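PDB 5GNE: leucine aminopeptidase from Legionella pneumophila, which probably removes amino acids from the N-terminal ends of peptides as a zinc-dependent exopeptidase of the M28 family. Local coordinates for residues L16-L20 / T47-M51; L148-R154 / R217-S221; Q267-N273 / D338-V343; Y285-T291 / K327-P331. All blocks are in the same frame, centred on the assembly; numbering follows the deposited sequence.

Contact 1. Residues L16-L20 / T47-M51; sequences LYEQL and TLQKM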
loop_
_atom_site.group_PDB
_atom_site.type_symbol
_atom_site.label_atom_id
_atom_site.label_comp_id
_atom_site.label_asym_id
_atom_site.label_seq_id
_atom_site.Cartn_x
_atom_site.Cartn_y
_atom_site.Cartn_z
ATOM N N LEU A 16 9.523 -14.692 -15.350
ATOM C CA LEU A 16 9.022 -15.571 -14.306
ATOM C C LEU A 16 8.306 -16.783 -14.913
ATOM O O LEU A 16 8.401 -17.892 -14.392
ATOM C CB LEU A 16 8.090 -14.789 -13.407
ATOM C CG LEU A 16 7.766 -15.285 -12.004
ATOM C CD1 LEU A 16 9.010 -15.923 -11.420
ATOM C CD2 LEU A 16 7.292 -14.090 -11.179
ATOM N N TYR A 17 7.612 -16.590 -16.029
ATOM C CA TYR A 17 6.915 -17.717 -16.653
ATOM C C TYR A 17 7.853 -18.875 -16.971
ATOM O O TYR A 17 7.527 -20.034 -16.697
ATOM C CB TYR A 17 6.197 -17.305 -17.928
ATOM C CG TYR A 17 5.607 -18.498 -18.648
ATOM C CD1 TYR A 17 4.596 -19.259 -18.051
ATOM C CD2 TYR A 17 6.062 -18.886 -19.909
ATOM C CE1 TYR A 17 4.044 -20.375 -18.694
ATOM C CE2 TYR A 17 5.510 -20.007 -20.568
ATOM C CZ TYR A 17 4.504 -20.737 -19.949
ATOM O OH TYR A 17 3.940 -21.839 -20.576
ATOM N N GLU A 18 9.008 -18.567 -17.563
ATOM C CA GLU A 18 9.933 -19.620 -17.969
ATOM C C GLU A 18 10.420 -20.425 -16.771
ATOM O O GLU A 18 10.755 -21.598 -16.912
ATOM C CB GLU A 18 11.119 -19.039 -18.741
ATOM C CG GLU A 18 10.686 -18.385 -20.044
ATOM C CD GLU A 18 10.120 -19.389 -21.047
ATOM O OE1 GLU A 18 10.582 -20.542 -21.054
ATOM O OE2 GLU A 18 9.229 -19.027 -21.838
ATOM N N GLN A 19 10.443 -19.802 -15.595
ATOM C CA GLN A 19 10.754 -20.516 -14.353
ATOM C C GLN A 19 9.571 -21.345 -13.815
ATOM O O GLN A 19 9.735 -22.145 -12.895
ATOM C CB GLN A 19 11.197 -19.524 -13.262
ATOM C CG GLN A 19 12.438 -18.699 -13.599
ATOM C CD GLN A 19 13.595 -19.558 -14.046
ATOM O OE1 GLN A 19 13.922 -20.557 -13.404
ATOM N NE2 GLN A 19 14.182 -19.212 -15.188
ATOM N N LEU A 20 8.378 -21.139 -14.358
ATOM C CA LEU A 20 7.176 -21.768 -13.804
ATOM C C LEU A 20 6.468 -22.679 -14.794
ATOM O O LEU A 20 5.473 -23.321 -14.440
ATOM C CB LEU A 20 6.179 -20.712 -13.307
ATOM C CG LEU A 20 6.630 -19.894 -12.107
ATOM C CD1 LEU A 20 5.656 -18.759 -11.860
ATOM C CD2 LEU A 20 6.750 -20.785 -10.899
ATOM N N THR A 47 9.888 -20.087 -5.439
ATOM C CA THR A 47 10.385 -19.703 -6.753
ATOM C C THR A 47 10.046 -18.245 -7.010
ATOM O O THR A 47 10.887 -17.445 -7.417
ATOM C CB THR A 47 9.779 -20.555 -7.869
ATOM O OG1 THR A 47 9.958 -21.943 -7.555
ATOM C CG2 THR A 47 10.448 -20.234 -9.210
ATOM N N LEU A 48 8.795 -17.902 -6.767
ATOM C CA LEU A 48 8.362 -16.530 -6.933
ATOM C C LEU A 48 9.254 -15.591 -6.148
ATOM O O LEU A 48 9.721 -14.583 -6.671
ATOM C CB LEU A 48 6.910 -16.369 -6.497
ATOM C CG LEU A 48 5.944 -17.109 -7.432
ATOM C CD1 LEU A 48 4.547 -17.213 -6.824
ATOM C CD2 LEU A 48 5.907 -16.445 -8.805
ATOM N N GLN A 49 9.579 -15.964 -4.916
ATOM C CA GLN A 49 10.320 -15.048 -4.063
ATOM C C GLN A 49 11.742 -14.930 -4.545
ATOM O O GLN A 49 12.333 -13.863 -4.545
ATOM C CB GLN A 49 10.301 -15.530 -2.605
ATOM C CG GLN A 49 9.018 -15.234 -1.852
ATOM C CD GLN A 49 8.414 -13.885 -2.197
ATOM O OE1 GLN A 49 9.060 -12.846 -2.078
ATOM N NE2 GLN A 49 7.158 -13.900 -2.635
ATOM N N LYS A 50 12.297 -16.047 -4.966
ATOM C CA LYS A 50 13.683 -16.086 -5.389
ATOM C C LYS A 50 13.911 -15.372 -6.730
ATOM O O LYS A 50 14.966 -14.767 -6.937
ATOM C CB LYS A 50 14.110 -17.558 -5.453
ATOM C CG LYS A 50 15.558 -17.859 -5.770
ATOM C CD LYS A 50 15.738 -19.387 -5.728
ATOM C CE LYS A 50 16.758 -19.896 -6.743
ATOM N NZ LYS A 50 16.697 -21.380 -6.898
ATOM N N MET A 51 12.916 -15.402 -7.623
ATOM C CA MET A 51 13.054 -14.762 -8.930
ATOM C C MET A 51 12.608 -13.307 -8.932
ATOM O O MET A 51 12.849 -12.585 -9.900
ATOM C CB MET A 51 12.275 -15.540 -9.992
ATOM C CG MET A 51 12.800 -16.971 -10.220
ATOM S SD MET A 51 14.583 -17.055 -10.556
ATOM C CE MET A 51 14.661 -16.099 -12.055
#

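Contact 2. Residues L148-R154 / R217-S221; sequences LAQDYGR and RVVFS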
loop_
_atom_site.group_PDB
_atom_site.type_symbol
_atom_site.label_atom_id
_atom_site.label_comp_id
_atom_site.label_asym_id
_atom_site.label_seq_id
_atom_site.Cartn_x
_atom_site.Cartn_y
_atom_site.Cartn_z
ATOM N N LEU A 148 -9.531 5.069 18.687
ATOM C CA LEU A 148 -9.210 6.473 18.444
ATOM C C LEU A 148 -10.453 7.317 18.170
ATOM O O LEU A 148 -10.615 8.405 18.728
ATOM C CB LEU A 148 -8.263 6.592 17.247
ATOM C CG LEU A 148 -6.771 6.402 17.501
ATOM C CD1 LEU A 148 -6.002 6.478 16.189
ATOM C CD2 LEU A 148 -6.268 7.434 18.479
ATOM N N ALA A 149 -11.356 6.788 17.351
ATOM C CA ALA A 149 -12.584 7.503 17.022
ATOM C C ALA A 149 -13.494 7.634 18.238
ATOM O O ALA A 149 -14.207 8.623 18.368
ATOM C CB ALA A 149 -13.316 6.820 15.880
ATOM N N GLN A 150 -13.454 6.652 19.136
ATOM C CA GLN A 150 -14.254 6.721 20.359
ATOM C C GLN A 150 -13.611 7.685 21.342
ATOM O O GLN A 150 -14.297 8.490 21.954
ATOM C CB GLN A 150 -14.395 5.343 21.024
ATOM C CG GLN A 150 -15.183 4.296 20.227
ATOM C CD GLN A 150 -15.371 2.991 20.995
ATOM O OE1 GLN A 150 -15.828 2.997 22.139
ATOM N NE2 GLN A 150 -15.015 1.867 20.366
ATOM N N ASP A 151 -12.286 7.639 21.438
ATOM C CA ASP A 151 -11.538 8.537 22.312
ATOM C C ASP A 151 -11.659 10.020 21.969
ATOM O O ASP A 151 -11.623 10.869 22.848
ATOM C CB ASP A 151 -10.055 8.157 22.294
ATOM C CG ASP A 151 -9.767 6.884 23.053
ATOM O OD1 ASP A 151 -10.728 6.259 23.553
ATOM O OD2 ASP A 151 -8.582 6.499 23.125
ATOM N N TYR A 152 -11.807 10.346 20.697
ATOM C CA TYR A 152 -11.970 11.748 20.322
ATOM C C TYR A 152 -13.421 12.093 19.976
ATOM O O TYR A 152 -13.688 13.134 19.372
ATOM C CB TYR A 152 -11.020 12.107 19.159
ATOM C CG TYR A 152 -9.539 12.068 19.533
ATOM C CD1 TYR A 152 -8.807 10.882 19.491
ATOM C CD2 TYR A 152 -8.885 13.218 19.954
ATOM C CE1 TYR A 152 -7.458 10.854 19.842
ATOM C CE2 TYR A 152 -7.547 13.198 20.314
ATOM C CZ TYR A 152 -6.836 12.020 20.255
ATOM O OH TYR A 152 -5.502 12.021 20.610
ATOM N N GLY A 153 -14.344 11.221 20.384
ATOM C CA GLY A 153 -15.775 11.404 20.193
ATOM C C GLY A 153 -16.155 11.791 18.778
ATOM O O GLY A 153 -16.932 12.723 18.550
ATOM N N ARG A 154 -15.617 11.045 17.824
ATOM C CA ARG A 154 -15.915 11.260 16.425
ATOM C C ARG A 154 -16.869 10.159 15.912
ATOM O O ARG A 154 -16.488 8.992 15.799
ATOM C CB ARG A 154 -14.584 11.293 15.664
ATOM C CG ARG A 154 -14.604 11.927 14.314
ATOM C CD ARG A 154 -14.720 13.432 14.337
ATOM N NE ARG A 154 -14.948 13.872 12.965
ATOM C CZ ARG A 154 -14.008 14.325 12.142
ATOM N NH1 ARG A 154 -12.749 14.455 12.551
ATOM N NH2 ARG A 154 -14.344 14.676 10.911
ATOM N N ARG A 217 -4.431 9.594 13.701
ATOM C CA ARG A 217 -4.574 10.099 15.046
ATOM C C ARG A 217 -4.402 11.612 15.116
ATOM O O ARG A 217 -5.150 12.299 15.809
ATOM C CB ARG A 217 -3.529 9.453 15.944
ATOM C CG ARG A 217 -3.618 9.868 17.414
ATOM C CD ARG A 217 -2.353 9.463 18.183
ATOM N NE ARG A 217 -1.265 10.385 17.874
ATOM C CZ ARG A 217 -1.222 11.650 18.290
ATOM N NH1 ARG A 217 -2.191 12.128 19.056
ATOM N NH2 ARG A 217 -0.204 12.433 17.951
ATOM N N VAL A 218 -3.431 12.137 14.381
ATOM C CA VAL A 218 -3.317 13.580 14.224
ATOM C C VAL A 218 -4.604 14.217 13.688
ATOM O O VAL A 218 -5.109 15.181 14.264
ATOM C CB VAL A 218 -2.131 13.937 13.326
ATOM C CG1 VAL A 218 -2.162 15.418 12.981
ATOM C CG2 VAL A 218 -0.838 13.579 14.046
ATOM N N VAL A 219 -5.161 13.645 12.628
ATOM C CA VAL A 219 -6.430 14.116 12.078
ATOM C C VAL A 219 -7.569 14.102 13.123
ATOM O O VAL A 219 -8.336 15.055 13.207
ATOM C CB VAL A 219 -6.852 13.268 10.855
ATOM C CG1 VAL A 219 -8.304 13.514 10.511
ATOM C CG2 VAL A 219 -5.956 13.565 9.647
ATOM N N PHE A 220 -7.648 13.068 13.959
ATOM C CA PHE A 220 -8.684 13.026 14.999
ATOM C C PHE A 220 -8.500 14.150 16.018
ATOM O O PHE A 220 -9.476 14.720 16.520
ATOM C CB PHE A 220 -8.705 11.682 15.748
ATOM C CG PHE A 220 -9.434 10.568 15.030
ATOM C CD1 PHE A 220 -10.761 10.692 14.714
ATOM C CD2 PHE A 220 -8.803 9.375 14.736
ATOM C CE1 PHE A 220 -11.436 9.664 14.069
ATOM C CE2 PHE A 220 -9.475 8.343 14.096
ATOM C CZ PHE A 220 -10.783 8.485 13.767
ATOM N N SER A 221 -7.249 14.451 16.340
ATOM C CA SER A 221 -6.946 15.482 17.328
ATOM C C SER A 221 -6.891 16.890 16.712
ATOM O O SER A 221 -6.751 17.870 17.427
ATOM C CB SER A 221 -5.640 15.159 18.044
ATOM O OG SER A 221 -4.586 15.088 17.111
HETATM O O HOH W 1 -10.540 16.398 11.344
#

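Contact 3. Residues Q267-N273 / D338-V343; sequences QAGYRAN and DDNPYV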
loop_
_atom_site.group_PDB
_atom_site.type_symbol
_atom_site.label_atom_id
_atom_site.label_comp_id
_atom_site.label_asym_id
_atom_site.label_seq_id
_atom_site.Cartn_x
_atom_site.Cartn_y
_atom_site.Cartn_z
ATOM N N GLN A 267 7.210 0.562 2.865
ATOM C CA GLN A 267 8.575 0.866 3.345
ATOM C C GLN A 267 8.826 2.354 3.498
ATOM O O GLN A 267 9.262 3.029 2.561
ATOM C CB GLN A 267 9.633 0.259 2.447
ATOM C CG GLN A 267 9.584 -1.230 2.487
ATOM C CD GLN A 267 10.283 -1.840 1.314
ATOM O OE1 GLN A 267 11.473 -1.617 1.108
ATOM N NE2 GLN A 267 9.553 -2.617 0.535
ATOM N N ALA A 268 8.456 2.868 4.668
ATOM C CA ALA A 268 8.642 4.280 4.990
ATOM C C ALA A 268 9.671 4.542 6.093
ATOM O O ALA A 268 9.646 5.613 6.706
ATOM C CB ALA A 268 7.326 4.884 5.376
ATOM N N GLY A 269 10.518 3.563 6.403
ATOM C CA GLY A 269 11.322 3.675 7.605
ATOM C C GLY A 269 12.800 3.349 7.601
ATOM O O GLY A 269 13.462 3.492 8.626
ATOM N N TYR A 270 13.334 2.933 6.465
ATOM C CA TYR A 270 14.721 2.514 6.415
ATOM C C TYR A 270 15.532 3.472 5.593
ATOM O O TYR A 270 15.172 3.789 4.461
ATOM C CB TYR A 270 14.854 1.113 5.845
ATOM C CG TYR A 270 16.289 0.695 5.563
ATOM C CD1 TYR A 270 17.118 0.253 6.575
ATOM C CD2 TYR A 270 16.804 0.725 4.273
ATOM C CE1 TYR A 270 18.423 -0.151 6.324
ATOM C CE2 TYR A 270 18.108 0.332 4.011
ATOM C CZ TYR A 270 18.909 -0.105 5.040
ATOM O OH TYR A 270 20.197 -0.494 4.776
ATOM N N ARG A 271 16.629 3.944 6.172
ATOM C CA ARG A 271 17.557 4.750 5.413
ATOM C C ARG A 271 18.789 3.943 5.079
ATOM O O ARG A 271 19.313 3.238 5.927
ATOM C CB ARG A 271 17.945 6.019 6.161
ATOM C CG ARG A 271 16.802 6.977 6.323
ATOM C CD ARG A 271 17.348 8.333 6.658
ATOM N NE ARG A 271 16.313 9.301 6.991
ATOM C CZ ARG A 271 16.520 10.341 7.785
ATOM N NH1 ARG A 271 17.728 10.541 8.295
ATOM N NH2 ARG A 271 15.542 11.191 8.050
ATOM N N ALA A 272 19.206 4.008 3.821
ATOM C CA ALA A 272 20.410 3.317 3.377
ATOM C C ALA A 272 21.624 3.945 4.075
ATOM O O ALA A 272 22.443 3.241 4.667
ATOM C CB ALA A 272 20.543 3.394 1.868
ATOM N N ASN A 273 21.735 5.269 3.978
ATOM C CA ASN A 273 22.664 6.046 4.795
ATOM C C ASN A 273 21.872 6.796 5.858
ATOM O O ASN A 273 21.112 7.706 5.538
ATOM C CB ASN A 273 23.469 7.018 3.933
ATOM C CG ASN A 273 23.881 6.410 2.604
ATOM O OD1 ASN A 273 24.711 5.498 2.552
ATOM N ND2 ASN A 273 23.308 6.916 1.520
ATOM N N ASP A 338 20.147 1.538 -3.968
ATOM C CA ASP A 338 20.608 1.360 -2.605
ATOM C C ASP A 338 19.347 1.061 -1.780
ATOM O O ASP A 338 18.653 1.961 -1.294
ATOM C CB ASP A 338 21.376 2.561 -2.090
ATOM C CG ASP A 338 22.378 2.172 -1.014
ATOM O OD1 ASP A 338 22.849 1.007 -1.052
ATOM O OD2 ASP A 338 22.760 3.030 -0.186
ATOM N N ASP A 339 19.088 -0.243 -1.652
ATOM C CA ASP A 339 17.864 -0.843 -1.124
ATOM C C ASP A 339 17.860 -1.122 0.347
ATOM O O ASP A 339 18.830 -0.882 1.056
ATOM C CB ASP A 339 17.627 -2.204 -1.781
ATOM C CG ASP A 339 17.208 -2.097 -3.204
ATOM O OD1 ASP A 339 16.774 -0.997 -3.591
ATOM O OD2 ASP A 339 17.356 -3.098 -3.942
ATOM N N ASN A 340 16.716 -1.612 0.802
ATOM C CA ASN A 340 16.659 -2.314 2.063
ATOM C C ASN A 340 16.995 -3.778 1.752
ATOM O O ASN A 340 16.163 -4.501 1.224
ATOM C CB ASN A 340 15.292 -2.159 2.716
ATOM C CG ASN A 340 15.222 -2.803 4.079
ATOM O OD1 ASN A 340 16.051 -3.639 4.438
ATOM N ND2 ASN A 340 14.262 -2.373 4.870
ATOM N N PRO A 341 18.226 -4.214 2.064
ATOM C CA PRO A 341 18.609 -5.606 1.787
ATOM C C PRO A 341 17.919 -6.605 2.701
ATOM O O PRO A 341 18.022 -7.800 2.454
ATOM C CB PRO A 341 20.120 -5.611 2.039
ATOM C CG PRO A 341 20.318 -4.547 3.074
ATOM C CD PRO A 341 19.310 -3.467 2.735
ATOM N N TYR A 342 17.223 -6.133 3.730
ATOM C CA TYR A 342 16.666 -7.044 4.725
ATOM C C TYR A 342 15.191 -7.405 4.523
ATOM O O TYR A 342 14.686 -8.305 5.202
ATOM C CB TYR A 342 16.830 -6.453 6.129
ATOM C CG TYR A 342 18.208 -5.905 6.453
ATOM C CD1 TYR A 342 19.248 -6.745 6.836
ATOM C CD2 TYR A 342 18.456 -4.539 6.413
ATOM C CE1 TYR A 342 20.508 -6.235 7.152
ATOM C CE2 TYR A 342 19.704 -4.024 6.722
ATOM C CZ TYR A 342 20.731 -4.873 7.092
ATOM O OH TYR A 342 21.971 -4.345 7.409
ATOM N N VAL A 343 14.500 -6.733 3.597
ATOM C CA VAL A 343 13.076 -7.009 3.394
ATOM C C VAL A 343 12.836 -8.473 3.041
ATOM O O VAL A 343 13.626 -9.085 2.338
ATOM C CB VAL A 343 12.460 -6.100 2.304
ATOM C CG1 VAL A 343 12.429 -4.647 2.787
ATOM C CG2 VAL A 343 13.235 -6.227 0.992
#

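Contact 4. Residues Y285-T291 / K327-P331; sequences YVDKGLT and KTTYP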
loop_
_atom_site.group_PDB
_atom_site.type_symbol
_atom_site.label_atom_id
_atom_site.label_comp_id
_atom_site.label_asym_id
_atom_site.label_seq_id
_atom_site.Cartn_x
_atom_site.Cartn_y
_atom_site.Cartn_z
ATOM N N TYR A 285 3.642 3.615 -13.019
ATOM C CA TYR A 285 2.427 3.082 -12.448
ATOM C C TYR A 285 1.844 3.994 -11.370
ATOM O O TYR A 285 1.171 3.534 -10.459
ATOM C CB TYR A 285 2.668 1.672 -11.903
ATOM C CG TYR A 285 2.330 0.607 -12.915
ATOM C CD1 TYR A 285 1.031 0.102 -13.003
ATOM C CD2 TYR A 285 3.281 0.119 -13.789
ATOM C CE1 TYR A 285 0.696 -0.865 -13.932
ATOM C CE2 TYR A 285 2.957 -0.844 -14.725
ATOM C CZ TYR A 285 1.665 -1.331 -14.790
ATOM O OH TYR A 285 1.338 -2.290 -15.716
ATOM N N VAL A 286 2.097 5.292 -11.514
ATOM C CA VAL A 286 1.567 6.336 -10.628
ATOM C C VAL A 286 1.066 7.469 -11.501
ATOM O O VAL A 286 1.358 7.500 -12.683
ATOM C CB VAL A 286 2.623 6.883 -9.638
ATOM C CG1 VAL A 286 2.986 5.829 -8.601
ATOM C CG2 VAL A 286 3.873 7.329 -10.393
ATOM N N ASP A 287 0.286 8.373 -10.930
ATOM C CA ASP A 287 -0.151 9.584 -11.622
ATOM C C ASP A 287 0.958 10.616 -11.580
ATOM O O ASP A 287 1.448 10.951 -10.499
ATOM C CB ASP A 287 -1.403 10.173 -10.969
ATOM C CG ASP A 287 -2.004 11.311 -11.768
ATOM O OD1 ASP A 287 -1.918 12.480 -11.339
ATOM O OD2 ASP A 287 -2.586 11.027 -12.830
ATOM N N LYS A 288 1.352 11.127 -12.740
ATOM C CA LYS A 288 2.433 12.106 -12.797
ATOM C C LYS A 288 2.020 13.411 -12.154
ATOM O O LYS A 288 2.794 13.977 -11.402
ATOM C CB LYS A 288 2.861 12.347 -14.257
ATOM C CG LYS A 288 4.036 13.324 -14.497
ATOM C CD LYS A 288 5.356 12.867 -13.890
ATOM C CE LYS A 288 6.515 13.844 -14.191
ATOM N NZ LYS A 288 6.932 13.895 -15.644
ATOM N N GLY A 289 0.769 13.818 -12.348
ATOM C CA GLY A 289 0.224 15.001 -11.694
ATOM C C GLY A 289 0.247 14.932 -10.173
ATOM O O GLY A 289 0.773 15.817 -9.515
ATOM N N LEU A 290 -0.316 13.865 -9.618
ATOM C CA LEU A 290 -0.305 13.641 -8.177
ATOM C C LEU A 290 1.129 13.534 -7.643
ATOM O O LEU A 290 1.420 13.946 -6.515
ATOM C CB LEU A 290 -1.103 12.377 -7.828
ATOM C CG LEU A 290 -1.628 12.217 -6.397
ATOM C CD1 LEU A 290 -2.441 13.444 -5.990
ATOM C CD2 LEU A 290 -2.477 10.947 -6.242
ATOM N N THR A 291 2.017 12.961 -8.450
ATOM C CA THR A 291 3.426 12.815 -8.065
ATOM C C THR A 291 4.185 14.143 -8.046
ATOM O O THR A 291 4.965 14.390 -7.121
ATOM C CB THR A 291 4.149 11.811 -8.991
ATOM O OG1 THR A 291 3.493 10.534 -8.894
ATOM C CG2 THR A 291 5.618 11.661 -8.601
ATOM N N LYS A 327 -6.072 7.785 -9.491
ATOM C CA LYS A 327 -4.802 8.510 -9.395
ATOM C C LYS A 327 -4.033 8.153 -8.138
ATOM O O LYS A 327 -4.555 8.127 -7.039
ATOM C CB LYS A 327 -5.034 10.011 -9.464
ATOM C CG LYS A 327 -5.499 10.465 -10.848
ATOM C CD LYS A 327 -5.818 11.944 -10.854
ATOM C CE LYS A 327 -6.147 12.449 -12.233
ATOM N NZ LYS A 327 -6.102 13.931 -12.231
ATOM N N THR A 328 -2.750 7.954 -8.314
ATOM C CA THR A 328 -1.927 7.257 -7.367
ATOM C C THR A 328 -0.589 7.936 -7.181
ATOM O O THR A 328 -0.001 8.408 -8.134
ATOM C CB THR A 328 -1.762 5.812 -7.871
ATOM O OG1 THR A 328 -2.758 4.975 -7.261
ATOM C CG2 THR A 328 -0.417 5.257 -7.612
ATOM N N THR A 329 -0.120 8.012 -5.944
ATOM C CA THR A 329 1.256 8.433 -5.686
ATOM C C THR A 329 1.903 7.533 -4.627
ATOM O O THR A 329 1.221 7.027 -3.730
ATOM C CB THR A 329 1.327 9.905 -5.237
ATOM O OG1 THR A 329 2.699 10.271 -5.061
ATOM C CG2 THR A 329 0.617 10.114 -3.919
ATOM N N TYR A 330 3.209 7.325 -4.733
ATOM C CA TYR A 330 3.914 6.368 -3.875
ATOM C C TYR A 330 5.286 6.888 -3.412
ATOM O O TYR A 330 6.283 6.726 -4.108
ATOM C CB TYR A 330 4.036 5.017 -4.619
ATOM C CG TYR A 330 4.773 3.873 -3.920
ATOM C CD1 TYR A 330 5.089 3.900 -2.558
ATOM C CD2 TYR A 330 5.145 2.753 -4.640
ATOM C CE1 TYR A 330 5.780 2.847 -1.960
ATOM C CE2 TYR A 330 5.824 1.699 -4.054
ATOM C CZ TYR A 330 6.141 1.755 -2.723
ATOM O OH TYR A 330 6.800 0.684 -2.168
ATOM N N PRO A 331 5.337 7.550 -2.242
ATOM C CA PRO A 331 6.648 7.932 -1.678
ATOM C C PRO A 331 7.351 6.727 -1.029
ATOM O O PRO A 331 6.708 5.948 -0.313
ATOM C CB PRO A 331 6.283 8.997 -0.638
ATOM C CG PRO A 331 4.900 8.600 -0.176
ATOM C CD PRO A 331 4.212 8.015 -1.403
HETATM O O HOH W 2 4.618 8.561 -6.860
#

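Contact 1. Residues L16-L20 / T47-M51
Leu16 and Leu48 meet methyl to methyl, Leu16 CD2 standing 3.6 Å from Leu48 CD2, and with Leu20 they form the apolar centre of this helix pair. Leu48 CD2 is shared between two neighbours: Leu20 CD1 lies 3.8 Å from it, and both leucines of helix 14-20 cross Leu48 at about a right angle. The other branch of Leu16 serves a different partner, CD1 resting 3.6 Å from Met51 CB. With CG of Leu16 turned opposite the backbone N (chi1 -160°), both methyls are carried across to helix 42-55, although the CB itself does not point there.

A second group of contacts, mixed in character, borders the first. Gln19 offers its aliphatic part, CG lying 3.8 Å from Met51 CE, and the bent methionine chain brings its thioether end across the glutamine at about a right angle. Thr47 likewise turns its methyl inward, CG2 being 4.1 Å from Leu20 CD2, while OG1 makes a weak hydrogen bond to Asn43 O in its own helix.

The two segments run roughly antiparallel, at 143°, with axes 10.5 Å apart. Leu20 also touches Ile38 of strand 33-38 in the small N-terminal antiparallel sheet, and Leu48 touches Tyr58 of a loop. No hydrogen bond crosses between the segments, so their association rests on branched and flexible apolar groups fitting together, with amphipathic residues at the margin.

Contact 2. Residues L148-R154 / R217-S221
Phe220 projects from helix 202-221 against the end of helix 132-151, and its atoms meet a different neighbour at each step. Its CB lies over a face of the Tyr152 ring, 4.2 Å from the centroid, in a CH-pi contact; the nearest ring atom is Tyr152 CD1. With CG opposite the carbonyl carbon (chi1 -81°), the phenyl ring continues past the tyrosine to the last turn of helix 132-151. On one flank CD2 is 3.8 Å from Leu148 CB, while on the other CD1 and CE1 pack against CB and CG of Arg154. Farther out, CE1 and CZ reach Ala149, whose CA sits over the ring face, 4.1 Å from the centroid. The small alanine lets the ring come close, Phe220 CZ being 3.7 Å from Ala149 CB.

This packing coincides with a Schellman motif that ends helix 132-151: Arg154 N bonds to Ala149 O and Gly153 N to Gln150 O. Gly153 supplies the positive phi that the motif needs, and the turn returns the chain so that Arg154 can flank the phenyl ring. Phe145, Val157 and Ile177 add to the apolar surroundings of Phe220.

Beyond the phenylalanine, Tyr152 CE2 rests 3.6 Å from Ser221 CB, and Leu148 CD2 lies 3.8 Å from Arg217 CG. The guanidinium groups are held mainly by acids, Arg217 by Glu214 and Arg154 by Asp156. Arg154 NH1 also donates to a water, which in turn donates to Val219 O, bridging the two segments.

Contact 3. Residues Q267-N273 / D338-V343
Tyr270 and Asn340 form the close part of this contact, the asparagine amide stacking over one face of the phenol ring with the planes 24° apart. Asn340 CG lies above the ring near its rim, and Asn340 CB is 3.6 Å from Tyr270 CD2. At the ring edge, near its plane, Asp339 O approaches Tyr270 CE2 to 3.3 Å. Both ends of the amide are occupied: OD1 accepts from Tyr342 N at 2.8 Å in an Asx turn, and ND2 bonds to Asp203. Asparagine suits the place because one flat group can do both while covering an aromatic face.

Contacts thin out toward the tyrosine's hydroxyl, where Pro341 CD is 3.7 Å from Tyr270 OH and Tyr342 CE2 comes only to 4.1 Å from Tyr270 CE1. Ala272 and the exposed Asp338 and Asn273 make up a more open, solvent-facing end.

At the other end, Gln267 OE1 lies 3.6 Å from Val343 CG1, beside the zinc ligands Asp204 and His344. No hydrogen bond passes directly between the two segments; the polar link runs through Asp203, whose carboxylate bonds Asn340 ND2 with one oxygen and Gly269 N with the other, next in sequence to the zinc ligand Asp204.

Contact 4. Residues Y285-T291 / K327-P331
Asp287 and Thr328 supply the hydrogen bond that joins the segments, Asp287 N donating to Thr328 O over 2.8 Å with the donor in the carbonyl plane. Around it, Val286 CG1 packs 3.6 Å from Thr328 CG2, the two side chains crossing at about a right angle. These extended backbones suit beta-branched residues, whose methyls pack beside the main chain. Leu290 reaches from the helix to the strand: its CG is 3.9 Å from Thr329 CB, and its CD2 lies over the backbone between Lys327 and Thr329. Lys327 runs extended beyond CG and passes its methylenes across the Asp287 carboxylate, with Lys327 CG 3.6 Å from Asp287 OD2.

The next shell fixes the start of helix 288-302. Asp287 is its N-cap: with CG opposite the backbone N (chi1 -172°), OD1 accepts from Leu290 N at 2.7 Å through its anti lone pair. Asp287 O is gripped twice, by Thr291 N and by Thr291 OG1, from opposite faces of its plane. A water then donates to Thr291 OG1 and accepts from Tyr330 N, bridging helix and strand.

Farther out, Thr329 OG1 bonds to Thr294, Phe368 of helix 355-373 covers Leu290 and Thr329, and Tyr330 OH bonds to the backbone of the zinc ligand Asp266. A single aspartate thus bonds strand 328-332 through its N while its carboxylate caps the helix; Lys327 NZ, 4.5 Å from Asp287 OD1 and beyond a salt bridge, would probably favour the carboxylate's negative charge.

Contact 1 comes first along the chain and joins two helices beside the small N-terminal antiparallel sheet; contact 2 follows, and contact 3 then opens and closes round contact 4, which is nested inside it. Contacts 3 and 4 both belong to the M28 peptidase region, their centres 21 Å apart and their nearest atoms about 5 Å. Strand 328-332 of the mixed eight-stranded sheet enters contact 4 and precedes the 338-343 loop of contact 3. Helix 202-221 links distant regions: its beginning carries zinc ligand Asp204 near contact 3, its end forms contact 2. Contacts 1 and 2, 45 Å apart between centres, lie on opposite sides of the chain's centre; the Leu48 side chain of contact 1 is about 12 Å from a zinc ion, whereas contact 2 lies away from the metal site.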